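PDB 6PV5: putative O-GlcNAcase nagJ from Clostridium perfringens, which probably acts as a family 84 glycoside hydrolase with hexosaminidase activity, removing terminal N-acetylglucosamine from glycans. Local coordinates for residues E412-L417 against I607-V612; A487-R492 against Q528-K533; K504-S509 against S521-N526; S509-W514 against D613-K618; S571-Q576 against W587-E592. One frame throughout, in Å; residues are numbered along the deposited sequence. Where two conformers were deposited one is given.

Interaction 1: E412-L417 against I607-V612; sequences EDKMAL and IANNVV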
# COMPACT_ATOMS: atom_id res chain seq x y z
N GLU A 412 17.65 4.68 -3.75
CA GLU A 412 17.41 4.30 -2.37
C GLU A 412 17.62 5.48 -1.41
O GLU A 412 17.22 5.37 -0.27
CB GLU A 412 18.27 3.09 -1.99
CG GLU A 412 19.69 3.23 -2.50
CD GLU A 412 20.76 2.38 -1.82
OE1 GLU A 412 20.38 1.41 -1.13
OE2 GLU A 412 21.97 2.69 -1.98
N ASP A 413 18.22 6.58 -1.88
CA ASP A 413 18.48 7.73 -1.02
C ASP A 413 17.29 8.67 -0.97
O ASP A 413 17.29 9.62 -0.18
CB ASP A 413 19.67 8.56 -1.52
CG ASP A 413 20.97 7.76 -1.50
OD1 ASP A 413 21.20 7.04 -0.49
OD2 ASP A 413 21.71 7.82 -2.50
N LYS A 414 16.27 8.42 -1.81
CA LYS A 414 15.04 9.19 -1.70
C LYS A 414 13.91 8.32 -1.15
O LYS A 414 13.65 7.27 -1.72
CB LYS A 414 14.65 9.75 -3.07
CG LYS A 414 13.46 10.69 -3.00
CD LYS A 414 13.26 11.59 -4.20
CE LYS A 414 12.19 12.63 -3.89
NZ LYS A 414 11.90 13.50 -5.07
N MET A 415 13.21 8.79 -0.10
CA MET A 415 12.04 8.11 0.42
C MET A 415 10.80 8.50 -0.40
O MET A 415 10.58 9.67 -0.67
CB MET A 415 11.76 8.46 1.89
CG MET A 415 12.89 8.15 2.86
SD MET A 415 13.29 6.38 2.89
CE MET A 415 13.96 6.16 4.54
N ALA A 416 9.96 7.50 -0.73
CA ALA A 416 8.67 7.77 -1.35
C ALA A 416 7.63 7.83 -0.24
O ALA A 416 7.37 6.81 0.41
CB ALA A 416 8.35 6.70 -2.37
N LEU A 417 7.07 9.02 -0.01
CA LEU A 417 6.16 9.24 1.09
C LEU A 417 4.83 9.77 0.56
O LEU A 417 4.05 10.33 1.33
CB LEU A 417 6.78 10.25 2.08
CG LEU A 417 8.10 9.81 2.74
CD1 LEU A 417 8.68 10.95 3.59
CD2 LEU A 417 7.86 8.58 3.61
N ILE A 607 16.15 14.78 -1.06
CA ILE A 607 14.84 15.31 -0.72
C ILE A 607 14.73 16.70 -1.36
O ILE A 607 15.72 17.41 -1.41
CB ILE A 607 14.58 15.35 0.80
CG1 ILE A 607 13.14 15.81 1.05
CG2 ILE A 607 15.58 16.25 1.52
CD1 ILE A 607 12.49 15.20 2.24
N ALA A 608 13.53 17.06 -1.86
CA ALA A 608 13.35 18.41 -2.39
C ALA A 608 14.27 18.64 -3.58
O ALA A 608 14.59 19.80 -3.88
CB ALA A 608 13.60 19.43 -1.29
N ASN A 609 14.62 17.56 -4.30
CA ASN A 609 15.70 17.54 -5.28
C ASN A 609 15.21 17.94 -6.68
O ASN A 609 16.04 18.24 -7.53
CB ASN A 609 16.36 16.15 -5.39
CG ASN A 609 15.33 15.08 -5.67
OD1 ASN A 609 14.37 14.92 -4.91
ND2 ASN A 609 15.47 14.38 -6.78
N ASN A 610 13.89 17.97 -6.91
CA ASN A 610 13.33 18.32 -8.21
C ASN A 610 12.89 19.79 -8.28
O ASN A 610 12.76 20.33 -9.38
CB ASN A 610 12.09 17.47 -8.58
CG ASN A 610 12.37 15.99 -8.69
OD1 ASN A 610 13.40 15.58 -9.20
ND2 ASN A 610 11.45 15.16 -8.21
N VAL A 611 12.54 20.41 -7.15
CA VAL A 611 11.97 21.76 -7.15
C VAL A 611 12.87 22.75 -6.38
O VAL A 611 13.33 23.73 -6.96
CB VAL A 611 10.53 21.75 -6.61
CG1 VAL A 611 9.94 23.16 -6.55
CG2 VAL A 611 9.62 20.80 -7.41
N VAL A 612 13.14 22.49 -5.09
CA VAL A 612 13.86 23.45 -4.27
C VAL A 612 15.34 23.47 -4.65
O VAL A 612 15.97 24.53 -4.74
CB VAL A 612 13.65 23.20 -2.75
CG1 VAL A 612 14.53 24.12 -1.90
CG2 VAL A 612 12.19 23.40 -2.34

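Interaction 2: A487-R492 against Q528-K533; sequences ANHSTR and QNEFSK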
# COMPACT_ATOMS: atom_id res chain seq x y z
N ALA A 487 6.77 15.59 3.87
CA ALA A 487 6.44 14.58 2.87
C ALA A 487 6.13 15.21 1.51
O ALA A 487 6.39 14.61 0.47
CB ALA A 487 5.29 13.73 3.36
N ASN A 488 5.61 16.44 1.53
CA ASN A 488 5.32 17.18 0.30
C ASN A 488 6.54 17.26 -0.62
O ASN A 488 6.38 17.31 -1.85
CB ASN A 488 4.70 18.55 0.63
CG ASN A 488 4.39 19.44 -0.56
OD1 ASN A 488 3.83 19.00 -1.56
ND2 ASN A 488 4.76 20.70 -0.45
N HIS A 489 7.75 17.23 -0.04
CA HIS A 489 8.94 17.38 -0.87
C HIS A 489 9.56 16.03 -1.21
O HIS A 489 10.70 15.97 -1.66
CB HIS A 489 9.97 18.27 -0.16
CG HIS A 489 9.55 19.69 -0.00
ND1 HIS A 489 9.95 20.66 -0.88
CD2 HIS A 489 8.74 20.29 0.90
CE1 HIS A 489 9.44 21.83 -0.51
NE2 HIS A 489 8.68 21.62 0.57
N SER A 490 8.82 14.94 -1.00
CA SER A 490 9.42 13.61 -1.11
C SER A 490 8.42 12.59 -1.68
O SER A 490 8.21 11.54 -1.06
CB SER A 490 9.87 13.15 0.26
OG SER A 490 10.91 12.20 0.14
N THR A 491 7.74 12.94 -2.77
CA THR A 491 6.65 12.08 -3.25
C THR A 491 7.05 11.44 -4.56
O THR A 491 6.67 10.31 -4.83
CB THR A 491 5.28 12.79 -3.32
OG1 THR A 491 5.37 13.90 -4.22
CG2 THR A 491 4.80 13.29 -1.98
N ARG A 492 7.87 12.13 -5.35
CA ARG A 492 8.13 11.71 -6.71
C ARG A 492 9.47 10.97 -6.79
O ARG A 492 10.50 11.53 -6.46
CB ARG A 492 8.10 12.95 -7.62
CG ARG A 492 8.45 12.69 -9.08
CD ARG A 492 7.32 12.00 -9.84
NE ARG A 492 7.67 11.76 -11.24
CZ ARG A 492 6.89 11.20 -12.16
NH1 ARG A 492 5.66 10.80 -11.86
NH2 ARG A 492 7.33 11.06 -13.39
N GLN A 528 9.32 32.39 1.05
CA GLN A 528 9.91 32.58 2.38
C GLN A 528 9.11 31.85 3.46
O GLN A 528 9.70 31.32 4.40
CB GLN A 528 10.00 34.06 2.74
CG GLN A 528 10.74 34.30 4.05
CD GLN A 528 10.97 35.77 4.25
OE1 GLN A 528 12.06 36.28 3.98
NE2 GLN A 528 9.94 36.47 4.68
N ASN A 529 7.78 31.87 3.34
CA ASN A 529 6.92 31.13 4.26
C ASN A 529 7.23 29.64 4.17
O ASN A 529 7.38 28.97 5.19
CB ASN A 529 5.43 31.36 3.97
CG ASN A 529 4.92 32.72 4.38
OD1 ASN A 529 5.33 33.27 5.41
ND2 ASN A 529 4.00 33.27 3.60
N GLU A 530 7.30 29.10 2.94
CA GLU A 530 7.61 27.68 2.77
C GLU A 530 8.94 27.32 3.44
O GLU A 530 9.00 26.40 4.24
CB GLU A 530 7.59 27.29 1.30
CG GLU A 530 7.80 25.79 1.07
CD GLU A 530 6.87 24.82 1.81
OE1 GLU A 530 5.78 25.24 2.25
OE2 GLU A 530 7.25 23.63 1.93
N PHE A 531 9.99 28.11 3.15
CA PHE A 531 11.35 27.83 3.59
C PHE A 531 11.44 27.93 5.11
O PHE A 531 12.21 27.19 5.73
CB PHE A 531 12.38 28.73 2.89
CG PHE A 531 12.51 28.56 1.40
CD1 PHE A 531 12.41 27.31 0.79
CD2 PHE A 531 12.76 29.66 0.58
CE1 PHE A 531 12.55 27.17 -0.58
CE2 PHE A 531 12.91 29.52 -0.80
CZ PHE A 531 12.80 28.27 -1.38
N SER A 532 10.65 28.83 5.72
CA SER A 532 10.66 28.95 7.17
C SER A 532 10.03 27.70 7.80
O SER A 532 10.46 27.28 8.87
CB SER A 532 9.97 30.20 7.66
OG SER A 532 10.52 31.33 7.01
N LYS A 533 9.01 27.13 7.16
CA LYS A 533 8.40 25.94 7.72
C LYS A 533 9.39 24.78 7.62
O LYS A 533 9.51 24.00 8.55
CB LYS A 533 7.09 25.60 7.00
CG LYS A 533 5.97 26.60 7.22
CD LYS A 533 4.83 26.33 6.28
CE LYS A 533 3.74 27.38 6.37
NZ LYS A 533 2.70 27.18 5.34
O HOH W 1 5.72 21.46 2.22

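Interaction 3: K504-S509 against S521-N526; sequences KNTIDS and SLELSN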
# COMPACT_ATOMS: atom_id res chain seq x y z
N LYS A 504 6.60 24.73 -6.97
CA LYS A 504 7.19 24.68 -8.30
C LYS A 504 6.54 25.72 -9.21
O LYS A 504 7.23 26.36 -10.01
CB LYS A 504 7.05 23.30 -8.97
CG LYS A 504 7.79 23.24 -10.30
CD LYS A 504 7.90 21.89 -10.96
CE LYS A 504 8.84 21.89 -12.17
NZ LYS A 504 8.39 22.79 -13.27
N ASN A 505 5.21 25.85 -9.14
CA ASN A 505 4.56 26.85 -9.97
C ASN A 505 5.02 28.24 -9.56
O ASN A 505 5.27 29.07 -10.43
CB ASN A 505 3.04 26.71 -9.93
CG ASN A 505 2.61 25.51 -10.74
OD1 ASN A 505 3.12 25.30 -11.84
ND2 ASN A 505 1.69 24.74 -10.20
N THR A 506 5.14 28.47 -8.26
CA THR A 506 5.60 29.74 -7.73
C THR A 506 6.96 30.10 -8.31
O THR A 506 7.16 31.23 -8.75
CB THR A 506 5.58 29.75 -6.19
OG1 THR A 506 4.21 29.61 -5.84
CG2 THR A 506 6.09 31.04 -5.60
N ILE A 507 7.89 29.13 -8.33
CA ILE A 507 9.24 29.33 -8.85
C ILE A 507 9.19 29.61 -10.35
O ILE A 507 9.78 30.57 -10.82
CB ILE A 507 10.16 28.17 -8.44
CG1 ILE A 507 10.46 28.25 -6.94
CG2 ILE A 507 11.45 28.14 -9.26
CD1 ILE A 507 10.83 26.93 -6.29
N ASP A 508 8.49 28.76 -11.11
CA ASP A 508 8.47 28.88 -12.56
C ASP A 508 7.95 30.26 -12.96
O ASP A 508 8.42 30.87 -13.93
CB ASP A 508 7.64 27.74 -13.17
CG ASP A 508 8.28 26.36 -13.04
OD1 ASP A 508 9.50 26.30 -12.76
OD2 ASP A 508 7.56 25.34 -13.22
N SER A 509 6.95 30.72 -12.21
CA SER A 509 6.31 32.02 -12.39
C SER A 509 7.28 33.14 -11.99
O SER A 509 7.35 34.17 -12.66
CB SER A 509 4.98 32.06 -11.64
OG SER A 509 4.64 33.36 -11.20
N SER A 521 7.57 40.28 -5.22
CA SER A 521 7.40 40.35 -3.77
C SER A 521 6.48 39.26 -3.25
O SER A 521 6.77 38.65 -2.23
CB SER A 521 6.90 41.70 -3.33
OG SER A 521 7.65 42.71 -3.99
N LEU A 522 5.35 39.05 -3.93
CA LEU A 522 4.37 38.07 -3.50
C LEU A 522 4.97 36.66 -3.55
O LEU A 522 4.76 35.87 -2.64
CB LEU A 522 3.13 38.20 -4.39
CG LEU A 522 2.12 37.06 -4.26
CD1 LEU A 522 1.42 37.09 -2.91
CD2 LEU A 522 1.12 37.07 -5.40
N GLU A 523 5.73 36.36 -4.61
CA GLU A 523 6.38 35.07 -4.78
C GLU A 523 7.48 34.88 -3.75
O GLU A 523 7.56 33.83 -3.12
CB GLU A 523 7.01 34.96 -6.18
CG GLU A 523 6.00 34.65 -7.26
CD GLU A 523 5.30 35.85 -7.88
OE1 GLU A 523 5.53 37.00 -7.39
OE2 GLU A 523 4.55 35.65 -8.85
N LEU A 524 8.32 35.90 -3.57
CA LEU A 524 9.38 35.84 -2.56
C LEU A 524 8.77 35.61 -1.18
O LEU A 524 9.27 34.79 -0.40
CB LEU A 524 10.22 37.13 -2.60
CG LEU A 524 11.20 37.22 -3.77
CD1 LEU A 524 12.27 38.26 -3.48
CD2 LEU A 524 11.83 35.86 -4.05
N SER A 525 7.69 36.33 -0.90
CA SER A 525 6.95 36.18 0.34
C SER A 525 6.43 34.75 0.48
O SER A 525 6.56 34.16 1.55
CB SER A 525 5.82 37.18 0.42
OG SER A 525 5.19 37.12 1.69
N ASN A 526 5.86 34.19 -0.59
CA ASN A 526 5.30 32.85 -0.59
C ASN A 526 6.41 31.83 -0.33
O ASN A 526 6.27 30.97 0.52
CB ASN A 526 4.63 32.51 -1.93
CG ASN A 526 3.22 33.06 -2.03
OD1 ASN A 526 2.58 33.34 -1.02
ND2 ASN A 526 2.72 33.17 -3.25
O HOH W 2 2.57 32.22 -6.50

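Interaction 4: S509-W514 against D613-K618; sequences SLWEKW and DPFIRK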
# COMPACT_ATOMS: atom_id res chain seq x y z
N SER A 509 6.95 30.72 -12.21
CA SER A 509 6.31 32.02 -12.39
C SER A 509 7.28 33.14 -11.99
O SER A 509 7.35 34.17 -12.66
CB SER A 509 4.98 32.06 -11.64
OG SER A 509 4.64 33.36 -11.20
N LEU A 510 8.02 32.91 -10.90
CA LEU A 510 8.99 33.88 -10.42
C LEU A 510 10.02 34.15 -11.52
O LEU A 510 10.33 35.31 -11.80
CB LEU A 510 9.64 33.35 -9.14
CG LEU A 510 10.74 34.21 -8.51
CD1 LEU A 510 10.73 34.01 -7.01
CD2 LEU A 510 12.11 33.87 -9.06
N TRP A 511 10.54 33.09 -12.15
CA TRP A 511 11.64 33.26 -13.08
C TRP A 511 11.23 34.06 -14.31
O TRP A 511 12.07 34.76 -14.87
CB TRP A 511 12.32 31.94 -13.47
CG TRP A 511 13.19 31.37 -12.38
CD1 TRP A 511 13.14 30.10 -11.87
CD2 TRP A 511 14.24 32.05 -11.67
NE1 TRP A 511 14.09 29.95 -10.90
CE2 TRP A 511 14.77 31.13 -10.74
CE3 TRP A 511 14.78 33.35 -11.71
CZ2 TRP A 511 15.81 31.46 -9.88
CZ3 TRP A 511 15.80 33.69 -10.85
CH2 TRP A 511 16.31 32.75 -9.94
N GLU A 512 9.97 33.92 -14.73
CA GLU A 512 9.45 34.65 -15.87
C GLU A 512 9.40 36.14 -15.54
O GLU A 512 9.82 36.97 -16.33
CB GLU A 512 8.05 34.16 -16.24
CG GLU A 512 8.03 32.81 -16.94
CD GLU A 512 8.19 32.86 -18.45
OE1 GLU A 512 7.40 33.59 -19.10
OE2 GLU A 512 9.08 32.15 -18.97
N LYS A 513 8.89 36.47 -14.34
CA LYS A 513 8.81 37.85 -13.87
C LYS A 513 10.20 38.45 -13.68
O LYS A 513 10.42 39.63 -13.95
CB LYS A 513 8.00 37.92 -12.58
CG LYS A 513 6.52 37.63 -12.77
CD LYS A 513 5.72 37.61 -11.49
CE LYS A 513 4.32 37.09 -11.73
NZ LYS A 513 3.47 37.22 -10.53
N TRP A 514 11.12 37.63 -13.18
CA TRP A 514 12.47 38.07 -12.90
C TRP A 514 13.13 38.49 -14.21
O TRP A 514 13.69 39.57 -14.28
CB TRP A 514 13.26 36.96 -12.20
CG TRP A 514 14.70 37.27 -11.95
CD1 TRP A 514 15.77 36.91 -12.72
CD2 TRP A 514 15.23 37.99 -10.83
NE1 TRP A 514 16.93 37.34 -12.13
CE2 TRP A 514 16.63 38.03 -10.98
CE3 TRP A 514 14.65 38.60 -9.71
CZ2 TRP A 514 17.46 38.66 -10.06
CZ3 TRP A 514 15.47 39.20 -8.78
CH2 TRP A 514 16.86 39.24 -8.96
N ASP A 613 15.92 22.28 -4.84
CA ASP A 613 17.33 22.15 -5.12
C ASP A 613 17.73 22.96 -6.36
O ASP A 613 18.69 23.74 -6.30
CB ASP A 613 17.75 20.67 -5.13
CG ASP A 613 19.25 20.51 -5.29
OD1 ASP A 613 19.74 20.74 -6.39
OD2 ASP A 613 19.92 20.20 -4.29
N PRO A 614 17.11 22.78 -7.56
CA PRO A 614 17.46 23.61 -8.71
C PRO A 614 17.25 25.11 -8.53
O PRO A 614 17.95 25.92 -9.15
CB PRO A 614 16.58 23.09 -9.87
CG PRO A 614 15.50 22.22 -9.17
CD PRO A 614 16.14 21.72 -7.90
N PHE A 615 16.26 25.47 -7.71
CA PHE A 615 16.01 26.87 -7.41
C PHE A 615 17.25 27.48 -6.74
O PHE A 615 17.80 28.48 -7.21
CB PHE A 615 14.78 27.07 -6.52
CG PHE A 615 14.62 28.51 -6.07
CD1 PHE A 615 14.29 29.51 -6.98
CD2 PHE A 615 14.84 28.87 -4.74
CE1 PHE A 615 14.14 30.83 -6.56
CE2 PHE A 615 14.69 30.19 -4.33
CZ PHE A 615 14.36 31.17 -5.25
N ILE A 616 17.71 26.89 -5.65
CA ILE A 616 18.87 27.40 -4.96
C ILE A 616 20.09 27.41 -5.88
O ILE A 616 20.84 28.38 -5.87
CB ILE A 616 19.11 26.60 -3.67
CG1 ILE A 616 17.93 26.79 -2.73
CG2 ILE A 616 20.43 27.01 -3.03
CD1 ILE A 616 17.70 25.59 -1.82
N ARG A 617 20.26 26.38 -6.72
CA ARG A 617 21.41 26.35 -7.60
C ARG A 617 21.30 27.41 -8.70
O ARG A 617 22.32 27.90 -9.15
CB ARG A 617 21.66 24.97 -8.21
CG ARG A 617 22.17 23.94 -7.21
CD ARG A 617 22.33 22.55 -7.79
NE ARG A 617 22.10 21.60 -6.71
CZ ARG A 617 23.02 21.24 -5.81
NH1 ARG A 617 24.25 21.71 -5.90
NH2 ARG A 617 22.70 20.38 -4.85
N LYS A 618 20.08 27.71 -9.16
CA LYS A 618 19.92 28.72 -10.20
C LYS A 618 20.27 30.10 -9.66
O LYS A 618 20.85 30.91 -10.37
CB LYS A 618 18.49 28.76 -10.74
CG LYS A 618 18.30 29.55 -12.04
CD LYS A 618 16.97 29.31 -12.72
CE LYS A 618 16.61 30.44 -13.65
NZ LYS A 618 15.37 30.18 -14.43

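Interaction 5: S571-Q576 against W587-E592; sequences SIEILQ and WSDNFE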
# COMPACT_ATOMS: atom_id res chain seq x y z
N SER A 571 18.73 32.22 -0.52
CA SER A 571 18.53 32.50 -1.94
C SER A 571 17.60 33.69 -2.13
O SER A 571 17.82 34.50 -3.04
CB SER A 571 18.05 31.28 -2.69
OG SER A 571 18.98 30.23 -2.57
N ILE A 572 16.56 33.80 -1.30
CA ILE A 572 15.65 34.93 -1.39
C ILE A 572 16.45 36.20 -1.10
O ILE A 572 16.36 37.18 -1.84
CB ILE A 572 14.43 34.77 -0.46
CG1 ILE A 572 13.43 33.76 -1.02
CG2 ILE A 572 13.76 36.11 -0.19
CD1 ILE A 572 12.37 33.37 -0.02
N GLU A 573 17.27 36.16 -0.04
CA GLU A 573 18.06 37.33 0.33
C GLU A 573 18.94 37.77 -0.84
O GLU A 573 19.01 38.97 -1.10
CB GLU A 573 18.93 37.05 1.55
CG GLU A 573 18.16 37.08 2.85
CD GLU A 573 19.04 36.70 4.03
OE1 GLU A 573 20.25 36.42 3.83
OE2 GLU A 573 18.52 36.69 5.16
N ILE A 574 19.56 36.81 -1.53
CA ILE A 574 20.45 37.08 -2.66
C ILE A 574 19.66 37.79 -3.75
O ILE A 574 20.13 38.78 -4.30
CB ILE A 574 21.14 35.80 -3.20
CG1 ILE A 574 22.15 35.21 -2.20
CG2 ILE A 574 21.77 36.04 -4.57
CD1 ILE A 574 22.60 33.79 -2.54
N LEU A 575 18.46 37.26 -4.06
CA LEU A 575 17.57 37.90 -5.03
C LEU A 575 17.23 39.33 -4.59
O LEU A 575 17.20 40.25 -5.42
CB LEU A 575 16.30 37.06 -5.23
CG LEU A 575 16.49 35.75 -6.02
CD1 LEU A 575 15.20 34.94 -6.12
CD2 LEU A 575 17.04 36.01 -7.42
N GLN A 576 16.93 39.52 -3.31
CA GLN A 576 16.53 40.83 -2.80
C GLN A 576 17.68 41.82 -2.91
O GLN A 576 17.44 42.98 -3.23
CB GLN A 576 16.09 40.74 -1.34
CG GLN A 576 14.63 40.33 -1.17
CD GLN A 576 14.33 39.94 0.25
OE1 GLN A 576 15.23 39.64 1.04
NE2 GLN A 576 13.05 39.91 0.59
N TRP A 587 27.38 40.18 -1.97
CA TRP A 587 28.62 39.42 -1.95
C TRP A 587 28.60 38.47 -0.76
O TRP A 587 28.95 37.30 -0.87
CB TRP A 587 29.86 40.33 -1.91
N SER A 588 28.19 39.02 0.38
CA SER A 588 28.14 38.33 1.65
C SER A 588 27.13 37.17 1.60
O SER A 588 27.45 36.04 1.99
CB SER A 588 27.80 39.32 2.72
OG SER A 588 27.46 38.66 3.93
N ASP A 589 25.92 37.45 1.12
CA ASP A 589 24.84 36.47 1.08
C ASP A 589 25.18 35.36 0.09
O ASP A 589 25.00 34.18 0.37
CB ASP A 589 23.52 37.15 0.72
CG ASP A 589 22.97 38.00 1.84
OD1 ASP A 589 23.12 37.59 3.02
OD2 ASP A 589 22.36 39.04 1.53
N ASN A 590 25.68 35.76 -1.07
CA ASN A 590 26.15 34.83 -2.07
C ASN A 590 27.16 33.86 -1.47
O ASN A 590 27.08 32.66 -1.71
CB ASN A 590 26.71 35.57 -3.28
CG ASN A 590 26.82 34.66 -4.48
OD1 ASN A 590 25.81 34.14 -4.96
ND2 ASN A 590 28.03 34.42 -4.93
N PHE A 591 28.09 34.38 -0.66
CA PHE A 591 29.11 33.58 -0.00
C PHE A 591 28.47 32.62 1.01
O PHE A 591 28.84 31.45 1.08
CB PHE A 591 30.16 34.48 0.67
CG PHE A 591 31.32 33.73 1.27
CD1 PHE A 591 32.41 33.35 0.49
CD2 PHE A 591 31.32 33.38 2.62
CE1 PHE A 591 33.47 32.65 1.05
CE2 PHE A 591 32.39 32.69 3.17
CZ PHE A 591 33.46 32.32 2.38
N GLU A 592 27.54 33.12 1.82
CA GLU A 592 26.86 32.24 2.76
C GLU A 592 26.06 31.17 2.01
O GLU A 592 25.96 30.04 2.49
CB GLU A 592 25.98 33.06 3.71
CG GLU A 592 26.77 33.96 4.64
CD GLU A 592 26.02 35.09 5.32
OE1 GLU A 592 25.01 35.58 4.76
OE2 GLU A 592 26.45 35.51 6.41

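Interaction 1: E412-L417 against I607-V612
Two loops meet here, with Lys-414 and Ile-607 as the nearest backbone neighbours, their CA atoms 6.2 Å apart, and neither segment pairing with the other as a strand. What joins them is one long side chain. Lys-414 carries CG anti to its own backbone nitrogen (chi1 -174°) and stays extended from there on, which sends the ammonium group across the gap toward Asn-609, which reaches out to meet it. Lys-414 NZ donates to Asn-609 OD1 at 2.9 Å, lying in the carbonyl plane and using a lone pair of that oxygen, with a C=O...N angle of 135°. The same oxygen also lies alongside the aliphatic end of the lysine, 3.3 Å from Lys-414 CE. Asn-610 comes in at a slant, its ND2 3.6 Å from Lys-414 NZ; both are N-H donors, so they form no hydrogen bond with each other. Both groups turn instead to Asp-499: Lys-414 NZ forms a salt bridge with its OD2, and Asn-610 ND2 makes a weak hydrogen bond to the same atom. With Arg-492 O as a further acceptor, the buried ammonium is gripped by three oxygens, and the carboxylate probably offsets its charge. The example illustrates a buried lysine tying loops of separate domains: 412-417 comes from the region between the last two strands of the (beta/alpha)8 barrel, 607-612 from the loop leading into the final helix of the helical post-catalytic region.

Interaction 2: A487-R492 against Q528-K533
His-489 presents the edge of its imidazole to the carboxylate of Glu-530. His-489 NE2 donates to Glu-530 OE2 over 2.8 Å, and the bond is practically straight, with an N-H...O angle of 178°. The acceptor lies in the ring plane, yet the histidine meets OE2 on its anti side, somewhat out of the carboxylate plane; ring and carboxylate are inclined by 26°. This His-carboxylate hydrogen bond links the type I turn from Ala-487 to Ser-490, in the stretch leading from helix 480-487 to helix 501-515, to helix 521-544 of the post-catalytic helical region. Both side chains together bridge the 11.0 Å from His-489 CA to Glu-530 CA: the glutamate's CG, anti to the backbone nitrogen, heads toward the histidine, and a bend at chi2 (53°) turns the carboxylate onto the imidazole edge. A water gives Glu-530 OE2 a second donor at 2.7 Å and accepts from Asn-488 ND2 at 2.9 Å, so neighbouring turn residues converge on one oxygen. Phe-561 makes an edge-to-face pair with the imidazole, while Ile-503 touches Glu-530.

Interaction 3: K504-S509 against S521-N526
Apolar contact between Thr-506 and Glu-523 draws helices 504-509 and 521-526 together where their backbones come nearest, with CA atoms 6.1 Å apart. The methyl CG2 of Thr-506 lies anti to the backbone nitrogen and leans across the aliphatic part of the glutamate, 4.0 Å from Glu-523 CG. One turn further along the second helix, Asn-526 CB approaches the same Thr-506 CG2 at 4.2 Å, so the methyl packs between two side chains spaced three residues apart.

Polar contacts are slighter. Glu-523 is bent at chi2 (86°), which lifts its carboxylate along the first helix toward Ser-509; Ser-509 OG gives Glu-523 OE2 a weak hydrogen bond of 3.3 Å. The stronger partner of that oxygen is Lys-513, one turn beyond the serine, whose NZ forms a salt bridge with it and probably stabilises the negative charge of this buried side chain. A water donates to Thr-506 OG1 at 3.2 Å and makes a weak, longer bond with Asn-526 ND2; the threonine hydroxyl is also bonded to Glu-502 O within its own helix.

The segment axes approach to 9.9 Å at -145°, an antiparallel helical hairpin made by consecutive helices 501-515 and 521-544. Behind it, Leu-524 packs against Leu-510 and against Ile-572, Leu-575 and Gln-576 of helix 548-579, while Ile-507 reaches Val-611 in the loop before helix 612-619.

Interaction 4: S509-W514 against D613-K618
Lys-618 runs along one face of the Trp-511 indole. CB begins just outside the benzo rim, 3.9 Å from Trp-511 CZ2, and from CG, still near that same carbon, the chain lies over the ring system. Lys-618 CD then passes to the pyrrole side, 3.5 Å from Trp-511 NE1. CE comes to rest above the five-membered ring of Trp-511, 3.5 Å from its centroid in a CH-pi contact, and Lys-618 NZ ends the run 3.2 Å from Trp-511 CG. The ammonium makes a cation-pi interaction over the face of the same ring. A first torsion of -167° and an extended chain beyond CG make this flat track possible, the lysine heading back along the indole toward the root of the tryptophan side chain. The pair bridges helices 501-515 and 612-619 of the post-catalytic helical bundle, whose segments run roughly parallel, 22° apart, with axes no closer than 12.9 Å; long side chains therefore fill the separation. On the opposite indole face sits Leu-510 CD2, offset toward the rim, and this methyl also touches the edge of Phe-615, 4.4 Å from Phe-615 CE1. Phe-615 meets the tryptophan obliquely through Phe-615 CE1 and Trp-511 CZ2, their planes 43° apart, and also packs against Phe-531 of helix 521-544.

Interaction 5: S571-Q576 against W587-E592
Asp-589 makes the first contact along 587-592, facing both Glu-573 and Ile-574 of the other helix. Its CB packs against the isoleucine, 3.8 Å from Ile-574 CG1, the two side chains lying alongside each other, head to tail. Its carboxylate, turned beside the backbone nitrogen (chi1 -73°), meets that of Glu-573 at about a right angle in side-chain direction, with the flat groups inclined by 45°. Glu-573 OE1 and Asp-589 OD1 stand 3.2 Å apart: both are acceptors, and like charges would be expected to repel here. Lys-570 probably eases the conflict, since its NZ forms salt bridges with both oxygens and with OE1 of Glu-592, although Asp-577 adds a further acidic neighbour close to Asp-589 OD2. The two helices, 548-579 and 583-601, follow each other in the chain as an antiparallel hairpin of the post-catalytic helical region; the segment axes approach to 8.9 Å at -156°. Asn-590 comes next and offers its backbone as a surface for Ile-574, whose CD1 reaches over to Asn-590 CA at 3.7 Å. The amide oxygen Asn-590 OD1 lies 4.0 Å from Ile-574 CD1. His-620 also touches Ile-574 and Asn-590. One turn after Asp-589, Glu-592 brings OE1 to 4.9 Å from Glu-573 OE1, not in contact with it, although both are salt-bridged to Lys-570.

How the interactions relate
The five contacts trace a path from the catalytic barrel out along the helical region that follows it. The centre of interaction 1 lies about 19 Å from that of the chain, and that of interaction 5 about 43 Å. Interactions 1 and 2, with centres 11 Å apart, touch through Lys-414 to Arg-492 and Met-415 to Ser-490. Interactions 2 and 3 share helix 521-544, interactions 3 and 4 share helix 501-515 and Ser-509, and Phe-615 links interaction 4 to interactions 2, 3 and 5. Along the chain, interaction 1 encloses 2, 3 and 5, whereas interactions 1 and 4 alternate. The C-terminal helix thus closes the bundle on helices 501-515 and 548-579, while the loop before it meets the barrel side at interaction 1.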